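PDB 2B5D: alpha-Amylase from Thermotoga maritima, which is a member of glycosyl hydrolase family 57 with a parallel-stranded core and a helix-rich C-terminal region. Local coordinates for residues 144-152 with 457-468; 153-164 with 189-199. All coordinates share one frame; numbering follows the deposited sequence.

Interactions 1 and 2 both involve the chain that follows strand 137-142: its loop in the first, helix 156-174 in the second. Both are largely buried, with interaction 1 nearer the centre of the chain and the two centres about 14 Å apart. Interaction 1 is the more polar of the two, joining the loop to the chain that leaves helix 443-458 through a serine, a buried carbonyl and two waters. Interaction 2 packs helix 156-174 on helix 192-198, mostly through aliphatic and aromatic groups, with Q198 at its exposed margin. Q162 couples them: its NE2 probably bonds to Q460 and its OE1 to the backbone N of T145.

Interaction 1: residues 144-152 with 457-468; sequences ATHAFLPLY and FLAQSSDWAFIM
Q460 reaches across to residues 144-152 along its whole side chain. Its CB lies against the methyl of A147, CB to CB 3.7 Å. CG stands anti to the carbonyl carbon (chi1 -74°), which carries the chain onto Y152, and CG passes 3.8 Å from Y152 OH. At the tip, NE2 sits 3.7 Å above the plane of the Y152 ring, over its centre, with the amide and ring planes 61° apart. OE1 bonds to Q162, whereas NE2 is buried and has no hydrogen-bonding partner in the model.

The main direct polar link is made by S462. Its OG donates to the carbonyl O of H146 at 2.8 Å, nearly along the C=O axis, and its backbone N donates to the same oxygen from above the carbonyl plane, so two bonds grip one buried acceptor. S462 OG is also at the edge of the H146 imidazole, in its plane and 2.9 Å from ND1, while H146 NE2 bonds to H10 and the ring stacks with H12, forming a histidine cluster. D463 OD2 lies 4.0 Å from H146 ND1, the ring and carboxylate planes 36° apart. One water donates to both T145 O and D463 OD2; a second accepts from F148 N and donates to Q460 O. A144 CB touches the CD1-CE1 side of the F457 ring, 4.0 Å from CE1.

The contact fastens the loop between strand 137-142 and helix 156-174, in the family 57 part of the chain, to the segment leaving helix 443-458 in the helical C-terminal part. Helix 418-436 touches Y152 and A459, helix 473-496 borders L458 and W464, and L299 of the second subunit packs on L151 and Y152.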
loop_
_atom_site.group_PDB
_atom_site.type_symbol
_atom_site.label_atom_id
_atom_site.label_comp_id
_atom_site.label_asym_id
_atom_site.label_seq_id
_atom_site.Cartn_x
_atom_site.Cartn_y
_atom_site.Cartn_z
ATOM N N ALA A 144 29.023 -10.207 13.394
ATOM C CA ALA A 144 28.867 -11.120 12.229
ATOM C C ALA A 144 27.833 -10.551 11.248
ATOM O O ALA A 144 27.925 -10.720 10.030
ATOM C CB ALA A 144 28.409 -12.523 12.686
ATOM N N THR A 145 26.834 -9.895 11.808
ATOM C CA THR A 145 25.729 -9.509 10.999
ATOM C C THR A 145 25.452 -7.997 11.073
ATOM O O THR A 145 24.427 -7.560 10.574
ATOM C CB THR A 145 24.569 -10.468 11.335
ATOM O OG1 THR A 145 24.211 -11.198 10.163
ATOM C CG2 THR A 145 23.433 -9.885 12.017
ATOM N N HIS A 146 26.355 -7.228 11.719
ATOM C CA HIS A 146 26.231 -5.769 11.855
ATOM C C HIS A 146 24.964 -5.495 12.649
ATOM O O HIS A 146 24.229 -4.526 12.396
ATOM C CB HIS A 146 26.200 -5.115 10.474
ATOM C CG HIS A 146 26.576 -3.663 10.443
ATOM N ND1 HIS A 146 25.647 -2.647 10.609
ATOM C CD2 HIS A 146 27.757 -3.052 10.164
ATOM C CE1 HIS A 146 26.256 -1.480 10.491
ATOM N NE2 HIS A 146 27.534 -1.698 10.209
ATOM N N ALA A 147 24.682 -6.381 13.592
ATOM C CA ALA A 147 23.640 -6.103 14.566
ATOM C C ALA A 147 24.084 -4.986 15.508
ATOM O O ALA A 147 25.264 -4.854 15.823
ATOM C CB ALA A 147 23.290 -7.410 15.391
ATOM N N PHE A 148 23.131 -4.233 16.019
ATOM C CA PHE A 148 23.430 -3.159 16.918
ATOM C C PHE A 148 23.450 -3.786 18.300
ATOM O O PHE A 148 22.402 -4.027 18.874
ATOM C CB PHE A 148 22.353 -2.079 16.787
ATOM C CG PHE A 148 22.493 -0.931 17.728
ATOM C CD1 PHE A 148 21.516 -0.699 18.666
ATOM C CD2 PHE A 148 23.531 -0.014 17.597
ATOM C CE1 PHE A 148 21.606 0.392 19.551
ATOM C CE2 PHE A 148 23.625 1.089 18.460
ATOM C CZ PHE A 148 22.633 1.279 19.451
ATOM N N LEU A 149 24.669 -3.962 18.845
ATOM C CA LEU A 149 24.877 -4.841 20.016
ATOM C C LEU A 149 24.221 -4.314 21.275
ATOM O O LEU A 149 23.779 -5.102 22.051
ATOM C CB LEU A 149 26.348 -5.162 20.243
ATOM C CG LEU A 149 27.026 -5.780 19.030
ATOM C CD1 LEU A 149 28.571 -5.890 19.218
ATOM C CD2 LEU A 149 26.359 -7.138 18.587
ATOM N N PRO A 150 24.165 -2.976 21.479
ATOM C CA PRO A 150 23.449 -2.486 22.673
ATOM C C PRO A 150 21.960 -2.827 22.716
ATOM O O PRO A 150 21.339 -2.804 23.797
ATOM C CB PRO A 150 23.636 -0.944 22.607
ATOM C CG PRO A 150 24.761 -0.736 21.732
ATOM C CD PRO A 150 24.793 -1.866 20.735
ATOM N N LEU A 151 21.356 -3.090 21.568
ATOM C CA LEU A 151 19.992 -3.556 21.612
ATOM C C LEU A 151 19.876 -4.950 22.277
ATOM O O LEU A 151 18.896 -5.239 22.944
ATOM C CB LEU A 151 19.394 -3.572 20.195
ATOM C CG LEU A 151 17.886 -3.876 20.124
ATOM C CD1 LEU A 151 17.027 -2.892 20.975
ATOM C CD2 LEU A 151 17.442 -3.955 18.639
ATOM N N TYR A 152 20.899 -5.776 22.111
ATOM C CA TYR A 152 20.937 -7.159 22.602
ATOM C C TYR A 152 21.759 -7.418 23.893
ATOM O O TYR A 152 22.100 -8.572 24.198
ATOM C CB TYR A 152 21.498 -8.029 21.490
ATOM C CG TYR A 152 20.610 -7.912 20.284
ATOM C CD1 TYR A 152 19.325 -8.499 20.299
ATOM C CD2 TYR A 152 21.014 -7.168 19.139
ATOM C CE1 TYR A 152 18.484 -8.381 19.238
ATOM C CE2 TYR A 152 20.141 -7.041 18.033
ATOM C CZ TYR A 152 18.884 -7.653 18.101
ATOM O OH TYR A 152 18.000 -7.586 17.045
ATOM N N PHE A 457 20.716 -14.421 12.929
ATOM C CA PHE A 457 21.701 -13.394 12.773
ATOM C C PHE A 457 21.194 -12.455 11.655
ATOM O O PHE A 457 21.312 -11.245 11.723
ATOM C CB PHE A 457 23.050 -14.012 12.346
ATOM C CG PHE A 457 23.984 -14.399 13.503
ATOM C CD1 PHE A 457 25.234 -14.948 13.228
ATOM C CD2 PHE A 457 23.610 -14.254 14.841
ATOM C CE1 PHE A 457 26.117 -15.330 14.259
ATOM C CE2 PHE A 457 24.503 -14.617 15.876
ATOM C CZ PHE A 457 25.731 -15.141 15.593
ATOM N N LEU A 458 20.729 -13.064 10.579
ATOM C CA LEU A 458 20.192 -12.351 9.423
ATOM C C LEU A 458 19.030 -11.451 9.855
ATOM O O LEU A 458 19.009 -10.291 9.504
ATOM C CB LEU A 458 19.810 -13.364 8.365
ATOM C CG LEU A 458 20.619 -13.531 7.066
ATOM C CD1 LEU A 458 21.927 -12.833 6.900
ATOM C CD2 LEU A 458 20.624 -15.001 6.491
ATOM N N ALA A 459 18.120 -11.953 10.675
ATOM C CA ALA A 459 17.102 -11.089 11.295
ATOM C C ALA A 459 17.587 -9.949 12.213
ATOM O O ALA A 459 16.752 -9.079 12.584
ATOM C CB ALA A 459 16.088 -11.948 12.087
ATOM N N GLN A 460 18.861 -10.015 12.667
ATOM C CA GLN A 460 19.456 -9.015 13.564
ATOM C C GLN A 460 20.102 -7.838 12.836
ATOM O O GLN A 460 20.324 -6.804 13.463
ATOM C CB GLN A 460 20.520 -9.651 14.502
ATOM C CG GLN A 460 19.941 -10.510 15.624
ATOM C CD GLN A 460 21.017 -11.192 16.485
ATOM O OE1 GLN A 460 21.982 -11.793 15.983
ATOM N NE2 GLN A 460 20.883 -11.041 17.782
ATOM N N SER A 461 20.467 -8.013 11.560
ATOM C CA SER A 461 21.015 -6.922 10.761
ATOM C C SER A 461 20.388 -5.569 11.115
ATOM O O SER A 461 19.154 -5.428 11.096
ATOM C CB SER A 461 20.815 -7.190 9.279
ATOM O OG SER A 461 21.352 -8.449 8.918
ATOM N N SER A 462 21.249 -4.597 11.457
ATOM C CA SER A 462 20.806 -3.255 11.885
ATOM C C SER A 462 20.197 -2.507 10.689
ATOM O O SER A 462 19.220 -1.746 10.825
ATOM C CB SER A 462 21.962 -2.437 12.465
ATOM O OG SER A 462 22.915 -2.253 11.435
ATOM N N ASP A 463 20.832 -2.711 9.544
ATOM C CA ASP A 463 20.275 -2.448 8.217
ATOM C C ASP A 463 18.758 -2.597 8.069
ATOM O O ASP A 463 18.129 -1.715 7.461
ATOM C CB ASP A 463 20.966 -3.367 7.197
ATOM C CG ASP A 463 22.468 -3.358 7.352
ATOM O OD1 ASP A 463 23.100 -2.423 6.838
ATOM O OD2 ASP A 463 23.011 -4.275 8.004
ATOM N N TRP A 464 18.178 -3.694 8.581
ATOM C CA TRP A 464 16.711 -3.878 8.522
ATOM C C TRP A 464 15.917 -3.155 9.613
ATOM O O TRP A 464 14.708 -3.402 9.737
ATOM C CB TRP A 464 16.266 -5.349 8.588
ATOM C CG TRP A 464 17.079 -6.399 7.915
ATOM C CD1 TRP A 464 17.369 -7.653 8.419
ATOM C CD2 TRP A 464 17.686 -6.336 6.613
ATOM N NE1 TRP A 464 18.134 -8.354 7.518
ATOM C CE2 TRP A 464 18.345 -7.576 6.402
ATOM C CE3 TRP A 464 17.737 -5.351 5.602
ATOM C CZ2 TRP A 464 19.042 -7.861 5.225
ATOM C CZ3 TRP A 464 18.434 -5.628 4.441
ATOM C CH2 TRP A 464 19.074 -6.884 4.255
ATOM N N ALA A 465 16.561 -2.288 10.400
ATOM C CA ALA A 465 15.949 -1.799 11.656
ATOM C C ALA A 465 15.888 -0.272 11.785
ATOM O O ALA A 465 14.847 0.298 12.131
ATOM C CB ALA A 465 16.659 -2.433 12.883
ATOM N N PHE A 466 17.027 0.363 11.541
ATOM C CA PHE A 466 17.166 1.813 11.486
ATOM C C PHE A 466 18.331 1.959 10.536
ATOM O O PHE A 466 19.462 2.278 10.951
ATOM N N ILE A 467 18.057 1.690 9.259
ATOM C CA ILE A 467 19.107 1.316 8.320
ATOM C C ILE A 467 19.969 2.433 7.791
ATOM O O ILE A 467 19.735 3.624 8.066
ATOM N N MET A 468 20.989 2.043 7.035
ATOM C CA MET A 468 21.665 2.989 6.149
ATOM C C MET A 468 21.280 2.581 4.713
ATOM O O MET A 468 22.145 2.447 3.829
ATOM C CB MET A 468 23.190 3.016 6.370
ATOM C CG MET A 468 23.686 2.447 7.713
ATOM S SD MET A 468 23.728 0.611 7.790
ATOM C CE MET A 468 24.359 0.166 6.148
HETATM O O HOH W 1 24.216 -6.752 7.981
HETATM O O HOH W 2 20.322 -4.810 15.130
#

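Interaction 2: residues 153-164 with 189-199; sequences QMYPEVVNAQIT and YQGLDLYLAQN
Helices 156-164 and 192-198 run in broadly the same direction, crossing at -43° with their axes 10.0 Å apart at closest approach, and N160 and Y195 have their CA atoms 6.1 Å apart. Before the helices, Q153 lies on the Y189 ring in a CH-pi contact: its CB is 3.4 Å from the centroid of that ring and only 12° off the normal. The Q153 amide continues over the same face toward Y189 CG and CB, its plane tilted 20° to the ring, and NE2 bonds to P150 O. L192 CB lies over the opposite face, sandwiching the tyrosine. A water joins Q153 O to Y189 OH, and the same hydroxyl meets V159 CG1 at 3.4 Å.

Farther along, V159 CG1 and I163 CD1 both pack on L192 CD2, at 3.7 and 3.8 Å respectively. I163 CD1 also touches Y195 CB and L196 CD1, so one methyl meets three residues of 192-198. The Y195 ring slants past P156 and N160, and P156 CB comes within 3.3 Å of Y195 OH. At the far end, I163 CG2 packs against the side chain of N199, and T164 OG1 donates back to N160 O, an acceptor it shares with T164 N.

Helix 156-174 connects parallel strands 137-142 and 180-182, and helix 192-198 connects 180-182 and 203-206, so the contact joins the helices of two successive beta-alpha-beta crossovers. The other side of helix 156-174 rests on helices 443-458 and 418-436, while R525 near the C-terminus bonds to T164, and Y155 OH bonds to L299 N of the second subunit.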
loop_
_atom_site.group_PDB
_atom_site.type_symbol
_atom_site.label_atom_id
_atom_site.label_comp_id
_atom_site.label_asym_id
_atom_site.label_seq_id
_atom_site.Cartn_x
_atom_site.Cartn_y
_atom_site.Cartn_z
ATOM N N GLN A 153 22.055 -6.361 24.647
ATOM C CA GLN A 153 22.995 -6.492 25.769
ATOM C C GLN A 153 22.497 -7.444 26.882
ATOM O O GLN A 153 23.290 -7.939 27.686
ATOM C CB GLN A 153 23.360 -5.146 26.355
ATOM C CG GLN A 153 22.254 -4.387 26.988
ATOM C CD GLN A 153 22.690 -2.961 27.299
ATOM O OE1 GLN A 153 23.026 -2.638 28.433
ATOM N NE2 GLN A 153 22.730 -2.119 26.278
ATOM N N MET A 154 21.187 -7.667 26.907
ATOM C CA MET A 154 20.617 -8.575 27.862
ATOM C C MET A 154 20.707 -10.038 27.425
ATOM O O MET A 154 20.284 -10.904 28.146
ATOM C CB MET A 154 19.187 -8.177 28.215
ATOM C CG MET A 154 18.721 -8.923 29.425
ATOM S SD MET A 154 17.398 -8.043 30.212
ATOM C CE MET A 154 17.049 -9.208 31.551
ATOM N N TYR A 155 21.321 -10.291 26.275
ATOM C CA TYR A 155 21.440 -11.592 25.669
ATOM C C TYR A 155 22.889 -11.734 25.290
ATOM O O TYR A 155 23.216 -11.757 24.107
ATOM C CB TYR A 155 20.502 -11.696 24.427
ATOM C CG TYR A 155 19.059 -11.289 24.746
ATOM C CD1 TYR A 155 18.146 -12.218 25.249
ATOM C CD2 TYR A 155 18.618 -9.964 24.554
ATOM C CE1 TYR A 155 16.811 -11.851 25.568
ATOM C CE2 TYR A 155 17.298 -9.571 24.878
ATOM C CZ TYR A 155 16.383 -10.519 25.360
ATOM O OH TYR A 155 15.073 -10.133 25.681
ATOM N N PRO A 156 23.789 -11.794 26.310
ATOM C CA PRO A 156 25.235 -11.878 26.120
ATOM C C PRO A 156 25.643 -13.000 25.190
ATOM O O PRO A 156 26.625 -12.838 24.467
ATOM C CB PRO A 156 25.781 -12.169 27.512
ATOM C CG PRO A 156 24.671 -12.093 28.496
ATOM C CD PRO A 156 23.412 -11.694 27.741
ATOM N N GLU A 157 24.906 -14.120 25.182
ATOM C CA GLU A 157 25.214 -15.224 24.253
ATOM C C GLU A 157 25.155 -14.770 22.786
ATOM O O GLU A 157 26.016 -15.150 21.955
ATOM C CB GLU A 157 24.254 -16.432 24.454
ATOM C CG GLU A 157 24.178 -17.058 25.887
ATOM C CD GLU A 157 23.341 -16.223 26.827
ATOM O OE1 GLU A 157 23.028 -16.715 27.911
ATOM O OE2 GLU A 157 22.991 -15.046 26.512
ATOM N N VAL A 158 24.134 -13.981 22.433
ATOM C CA VAL A 158 24.001 -13.574 21.020
ATOM C C VAL A 158 25.020 -12.485 20.670
ATOM O O VAL A 158 25.699 -12.508 19.614
ATOM C CB VAL A 158 22.464 -13.289 20.591
ATOM C CG1 VAL A 158 21.978 -11.929 21.061
ATOM C CG2 VAL A 158 22.263 -13.506 19.048
ATOM N N VAL A 159 25.217 -11.596 21.618
ATOM C CA VAL A 159 26.280 -10.591 21.493
ATOM C C VAL A 159 27.664 -11.175 21.211
ATOM O O VAL A 159 28.332 -10.778 20.240
ATOM C CB VAL A 159 26.303 -9.673 22.698
ATOM C CG1 VAL A 159 27.500 -8.670 22.611
ATOM C CG2 VAL A 159 24.960 -8.911 22.835
ATOM N N ASN A 160 28.099 -12.132 22.054
ATOM C CA ASN A 160 29.455 -12.681 21.985
ATOM C C ASN A 160 29.579 -13.562 20.726
ATOM O O ASN A 160 30.627 -13.601 20.059
ATOM C CB ASN A 160 29.756 -13.403 23.342
ATOM C CG ASN A 160 31.215 -13.949 23.461
ATOM O OD1 ASN A 160 32.118 -13.519 22.764
ATOM N ND2 ASN A 160 31.410 -14.933 24.338
ATOM N N ALA A 161 28.499 -14.279 20.385
ATOM C CA ALA A 161 28.422 -15.054 19.139
ATOM C C ALA A 161 28.455 -14.162 17.918
ATOM O O ALA A 161 29.205 -14.460 16.930
ATOM C CB ALA A 161 27.141 -15.889 19.119
ATOM N N GLN A 162 27.681 -13.065 17.939
ATOM C CA GLN A 162 27.942 -12.005 16.926
ATOM C C GLN A 162 29.404 -11.672 16.750
ATOM O O GLN A 162 29.919 -11.668 15.623
ATOM C CB GLN A 162 27.150 -10.723 17.197
ATOM C CG GLN A 162 25.706 -10.793 16.751
ATOM C CD GLN A 162 25.519 -10.536 15.263
ATOM O OE1 GLN A 162 26.267 -9.739 14.649
ATOM N NE2 GLN A 162 24.465 -11.181 14.666
ATOM N N ILE A 163 30.111 -11.422 17.852
ATOM C CA ILE A 163 31.580 -11.113 17.768
ATOM C C ILE A 163 32.422 -12.256 17.242
ATOM O O ILE A 163 33.221 -12.063 16.284
ATOM C CB ILE A 163 32.147 -10.680 19.167
ATOM C CG1 ILE A 163 31.556 -9.309 19.551
ATOM C CG2 ILE A 163 33.673 -10.649 19.151
ATOM C CD1 ILE A 163 31.255 -9.177 21.001
ATOM N N THR A 164 32.281 -13.453 17.875
ATOM C CA THR A 164 33.103 -14.595 17.487
ATOM C C THR A 164 32.933 -15.019 16.080
ATOM O O THR A 164 33.915 -15.406 15.402
ATOM C CB THR A 164 32.805 -15.870 18.388
ATOM O OG1 THR A 164 33.079 -15.551 19.753
ATOM C CG2 THR A 164 33.632 -17.013 17.973
ATOM N N TYR A 189 28.323 -0.699 24.790
ATOM C CA TYR A 189 27.771 -0.627 26.150
ATOM C C TYR A 189 28.805 -1.194 27.136
ATOM O O TYR A 189 29.701 -1.954 26.770
ATOM C CB TYR A 189 26.427 -1.381 26.278
ATOM C CG TYR A 189 26.522 -2.870 26.056
ATOM C CD1 TYR A 189 26.467 -3.403 24.756
ATOM C CD2 TYR A 189 26.690 -3.741 27.131
ATOM C CE1 TYR A 189 26.545 -4.804 24.534
ATOM C CE2 TYR A 189 26.767 -5.111 26.942
ATOM C CZ TYR A 189 26.685 -5.638 25.648
ATOM O OH TYR A 189 26.785 -6.981 25.482
ATOM N N GLN A 190 28.672 -0.811 28.384
ATOM C CA GLN A 190 29.724 -1.104 29.345
ATOM C C GLN A 190 29.845 -2.584 29.665
ATOM O O GLN A 190 28.866 -3.249 30.008
ATOM C CB GLN A 190 29.462 -0.312 30.618
ATOM C CG GLN A 190 30.216 0.933 30.654
ATOM C CD GLN A 190 30.143 1.528 32.006
ATOM O OE1 GLN A 190 31.163 1.916 32.562
ATOM N NE2 GLN A 190 28.934 1.579 32.584
ATOM N N GLY A 191 31.034 -3.124 29.484
ATOM C CA GLY A 191 31.174 -4.554 29.666
ATOM C C GLY A 191 31.512 -5.238 28.375
ATOM O O GLY A 191 32.141 -6.301 28.384
ATOM N N LEU A 192 31.141 -4.626 27.248
ATOM C CA LEU A 192 31.355 -5.226 25.921
ATOM C C LEU A 192 32.812 -5.390 25.605
ATOM O O LEU A 192 33.179 -6.161 24.754
ATOM C CB LEU A 192 30.739 -4.306 24.813
ATOM C CG LEU A 192 30.007 -4.796 23.559
ATOM C CD1 LEU A 192 30.080 -3.857 22.355
ATOM C CD2 LEU A 192 30.248 -6.195 23.146
ATOM N N ASP A 193 33.660 -4.557 26.184
ATOM C CA ASP A 193 35.149 -4.680 26.002
ATOM C C ASP A 193 35.664 -6.047 26.519
ATOM O O ASP A 193 36.577 -6.687 25.919
ATOM C CB ASP A 193 35.858 -3.543 26.735
ATOM C CG ASP A 193 35.352 -3.352 28.173
ATOM O OD1 ASP A 193 36.134 -3.215 29.110
ATOM O OD2 ASP A 193 34.164 -3.348 28.404
ATOM N N LEU A 194 35.075 -6.510 27.603
ATOM C CA LEU A 194 35.390 -7.896 28.098
ATOM C C LEU A 194 35.298 -9.024 27.037
ATOM O O LEU A 194 36.277 -9.769 26.826
ATOM C CB LEU A 194 34.498 -8.184 29.271
ATOM C CG LEU A 194 34.893 -7.625 30.636
ATOM C CD1 LEU A 194 36.271 -7.018 30.810
ATOM C CD2 LEU A 194 33.777 -6.884 31.333
ATOM N N TYR A 195 34.176 -9.041 26.278
ATOM C CA TYR A 195 33.936 -10.033 25.217
ATOM C C TYR A 195 34.884 -9.845 24.091
ATOM O O TYR A 195 35.237 -10.799 23.389
ATOM C CB TYR A 195 32.478 -9.983 24.709
ATOM C CG TYR A 195 31.487 -10.466 25.734
ATOM C CD1 TYR A 195 30.538 -9.600 26.266
ATOM C CD2 TYR A 195 31.515 -11.795 26.219
ATOM C CE1 TYR A 195 29.652 -10.029 27.269
ATOM C CE2 TYR A 195 30.579 -12.234 27.203
ATOM C CZ TYR A 195 29.690 -11.360 27.714
ATOM O OH TYR A 195 28.805 -11.764 28.691
ATOM N N LEU A 196 35.316 -8.612 23.904
ATOM C CA LEU A 196 36.269 -8.308 22.842
ATOM C C LEU A 196 37.603 -8.852 23.245
ATOM O O LEU A 196 38.338 -9.396 22.409
ATOM C CB LEU A 196 36.372 -6.764 22.592
ATOM C CG LEU A 196 35.590 -5.975 21.505
ATOM C CD1 LEU A 196 34.537 -6.839 20.721
ATOM C CD2 LEU A 196 35.050 -4.504 21.925
ATOM N N ALA A 197 37.948 -8.631 24.516
ATOM C CA ALA A 197 39.162 -9.218 25.129
ATOM C C ALA A 197 39.064 -10.742 25.035
ATOM O O ALA A 197 39.947 -11.398 24.416
ATOM C CB ALA A 197 39.369 -8.719 26.613
ATOM N N GLN A 198 37.958 -11.326 25.495
ATOM C CA GLN A 198 37.835 -12.807 25.297
ATOM C C GLN A 198 38.034 -13.264 23.869
ATOM O O GLN A 198 38.504 -14.395 23.610
ATOM C CB GLN A 198 36.563 -13.371 25.874
ATOM C CG GLN A 198 36.260 -12.843 27.287
ATOM C CD GLN A 198 34.854 -13.118 27.617
ATOM O OE1 GLN A 198 34.253 -12.558 28.567
ATOM N NE2 GLN A 198 34.275 -13.986 26.813
ATOM N N ASN A 199 37.748 -12.386 22.909
ATOM C CA ASN A 199 37.814 -12.780 21.488
ATOM C C ASN A 199 39.126 -12.404 20.864
ATOM O O ASN A 199 39.312 -12.523 19.637
ATOM C CB ASN A 199 36.627 -12.192 20.711
ATOM C CG ASN A 199 35.362 -13.022 20.813
ATOM O OD1 ASN A 199 34.427 -12.696 21.564
ATOM N ND2 ASN A 199 35.302 -14.081 20.031
HETATM O O HOH W 3 25.871 -8.146 27.704
#